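Local coordinates for protein interferon gamma receptor 1 (PDB 4EQ3) that probably binds the cytokine interferon gamma outside the cell as the ligand-binding chain of its receptor, of which this is the two-domain extracellular part, at residues Q54-C59 against S70-E75. Residues are numbered along the deposited sequence; the frame is centred on the assembly and turned at random.
Sequences QTVSTC and SEEINE
Glu72 reaches from the loop that follows strand 66-68 to Val56 on strand 54-62, an outermost strand of the four-stranded antiparallel sheet in the first of the receptor's two fibronectin type III-like domains. CB points toward the strand, and the side chain then bends at chi2 (-73°). CG packs against Val56 CG1 at 4.0 Å, and CD lies equally close to that methyl. Val56 turns CG1 to this meeting by placing it anti to its own backbone N (chi1 -179°); Val43 and Val45 of strand 40-46 also touch the valine, and Val45 touches Glu72 as well. Beyond CD the contact becomes polar and runs through water. OE1 is hydrogen-bonded to water 1 at 2.7 Å, and that water also takes a hydrogen bond from Gln54 NE2. OE2, 3.7 Å from Val56 CG1, is hydrogen-bonded to two waters. Water 2 receives the N-H of Ser57 at 3.0 Å, inside the type I turn from Val56 to Cys59. With waters 1 and 2 tying both oxygens to the 54-59 segment, rotation of the carboxylate is probably limited. The other water on OE2, water 3, donates to Glu72 OE2 at 2.5 Å and is hydrogen-bonded to Thr58 OG1 at 3.2 Å.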
loop_
_atom_site.group_PDB
_atom_site.type_symbol
_atom_site.label_atom_id
_atom_site.label_comp_id
_atom_site.label_asym_id
_atom_site.label_seq_id
_atom_site.Cartn_x
_atom_site.Cartn_y
_atom_site.Cartn_z
ATOM N N GLN A 54 -1.194 23.951 1.116
ATOM C CA GLN A 54 -1.801 24.361 -0.131
ATOM C C GLN A 54 -3.044 23.513 -0.330
ATOM O O GLN A 54 -3.169 22.436 0.257
ATOM C CB GLN A 54 -0.840 24.143 -1.286
ATOM C CG GLN A 54 -0.614 22.690 -1.624
ATOM C CD GLN A 54 0.426 22.522 -2.702
ATOM O OE1 GLN A 54 1.546 23.018 -2.578
ATOM N NE2 GLN A 54 0.067 21.816 -3.767
ATOM N N THR A 55 -3.957 23.990 -1.164
ATOM C CA THR A 55 -5.216 23.297 -1.381
ATOM C C THR A 55 -5.043 21.986 -2.149
ATOM O O THR A 55 -4.265 21.903 -3.100
ATOM C CB THR A 55 -6.246 24.217 -2.095
ATOM O OG1 THR A 55 -7.309 24.533 -1.185
ATOM C CG2 THR A 55 -6.824 23.539 -3.331
ATOM N N VAL A 56 -5.765 20.960 -1.709
ATOM C CA VAL A 56 -5.885 19.719 -2.461
ATOM C C VAL A 56 -7.034 19.870 -3.454
ATOM O O VAL A 56 -8.197 19.742 -3.083
ATOM C CB VAL A 56 -6.188 18.537 -1.536
ATOM C CG1 VAL A 56 -6.283 17.264 -2.345
ATOM C CG2 VAL A 56 -5.111 18.421 -0.461
ATOM N N SER A 57 -6.707 20.141 -4.712
ATOM C CA SER A 57 -7.696 20.626 -5.670
ATOM C C SER A 57 -8.935 19.741 -5.771
ATOM O O SER A 57 -10.055 20.245 -5.838
ATOM C CB SER A 57 -7.067 20.805 -7.048
ATOM O OG SER A 57 -6.591 19.565 -7.550
ATOM N N THR A 58 -8.729 18.428 -5.775
ATOM C CA THR A 58 -9.821 17.473 -5.925
ATOM C C THR A 58 -10.688 17.381 -4.678
ATOM O O THR A 58 -11.667 16.643 -4.661
ATOM C CB THR A 58 -9.282 16.064 -6.197
ATOM O OG1 THR A 58 -8.316 15.739 -5.191
ATOM C CG2 THR A 58 -8.622 15.989 -7.560
ATOM N N CYS A 59 -10.328 18.118 -3.635
ATOM C CA CYS A 59 -11.049 18.033 -2.370
ATOM C C CYS A 59 -11.385 19.418 -1.805
ATOM O O CYS A 59 -11.103 19.718 -0.640
ATOM C CB CYS A 59 -10.258 17.205 -1.342
ATOM S SG CYS A 59 -9.957 15.476 -1.814
ATOM N N SER A 70 -3.695 10.180 -2.993
ATOM C CA SER A 70 -2.680 9.423 -3.718
ATOM C C SER A 70 -1.915 10.247 -4.749
ATOM O O SER A 70 -0.784 9.910 -5.101
ATOM C CB SER A 70 -3.306 8.205 -4.410
ATOM O OG SER A 70 -3.938 7.357 -3.472
ATOM N N GLU A 71 -2.529 11.316 -5.243
ATOM C CA GLU A 71 -1.890 12.119 -6.278
ATOM C C GLU A 71 -1.098 13.279 -5.695
ATOM O O GLU A 71 -0.409 13.983 -6.426
ATOM C CB GLU A 71 -2.922 12.645 -7.271
ATOM C CG GLU A 71 -3.682 11.551 -8.014
ATOM C CD GLU A 71 -2.789 10.724 -8.935
ATOM O OE1 GLU A 71 -2.275 11.283 -9.932
ATOM O OE2 GLU A 71 -2.614 9.513 -8.670
ATOM N N GLU A 72 -1.192 13.471 -4.382
ATOM C CA GLU A 72 -0.511 14.572 -3.706
ATOM C C GLU A 72 0.778 14.099 -3.056
ATOM O O GLU A 72 1.583 14.901 -2.584
ATOM C CB GLU A 72 -1.413 15.163 -2.623
ATOM C CG GLU A 72 -2.756 15.659 -3.134
ATOM C CD GLU A 72 -2.624 16.949 -3.918
ATOM O OE1 GLU A 72 -1.672 17.722 -3.641
ATOM O OE2 GLU A 72 -3.467 17.185 -4.810
ATOM N N ILE A 73 0.965 12.790 -3.014
ATOM C CA ILE A 73 2.098 12.212 -2.310
ATOM C C ILE A 73 3.080 11.623 -3.295
ATOM O O ILE A 73 2.783 10.650 -3.982
ATOM C CB ILE A 73 1.628 11.141 -1.320
ATOM C CG1 ILE A 73 0.745 11.793 -0.250
ATOM C CG2 ILE A 73 2.822 10.413 -0.708
ATOM C CD1 ILE A 73 0.024 10.817 0.653
ATOM N N ASN A 74 4.254 12.233 -3.391
ATOM C CA ASN A 74 5.245 11.750 -4.340
ATOM C C ASN A 74 6.633 11.711 -3.720
ATOM O O ASN A 74 7.648 11.825 -4.410
ATOM C CB ASN A 74 5.231 12.595 -5.607
ATOM C CG ASN A 74 5.139 14.067 -5.314
ATOM O OD1 ASN A 74 6.042 14.646 -4.709
ATOM N ND2 ASN A 74 4.040 14.690 -5.738
ATOM N N GLU A 75 6.647 11.555 -2.403
ATOM C CA GLU A 75 7.871 11.371 -1.641
ATOM C C GLU A 75 7.573 10.237 -0.680
ATOM O O GLU A 75 6.529 10.239 -0.032
ATOM C CB GLU A 75 8.202 12.638 -0.848
ATOM C CG GLU A 75 8.531 13.859 -1.706
ATOM C CD GLU A 75 9.870 13.728 -2.411
ATOM O OE1 GLU A 75 10.675 12.863 -2.006
ATOM O OE2 GLU A 75 10.113 14.486 -3.374
HETATM O O HOH W 1 -2.097 20.322 -4.108
HETATM O O HOH W 2 -3.882 19.726 -5.580
HETATM O O HOH W 3 -5.207 15.627 -5.748
#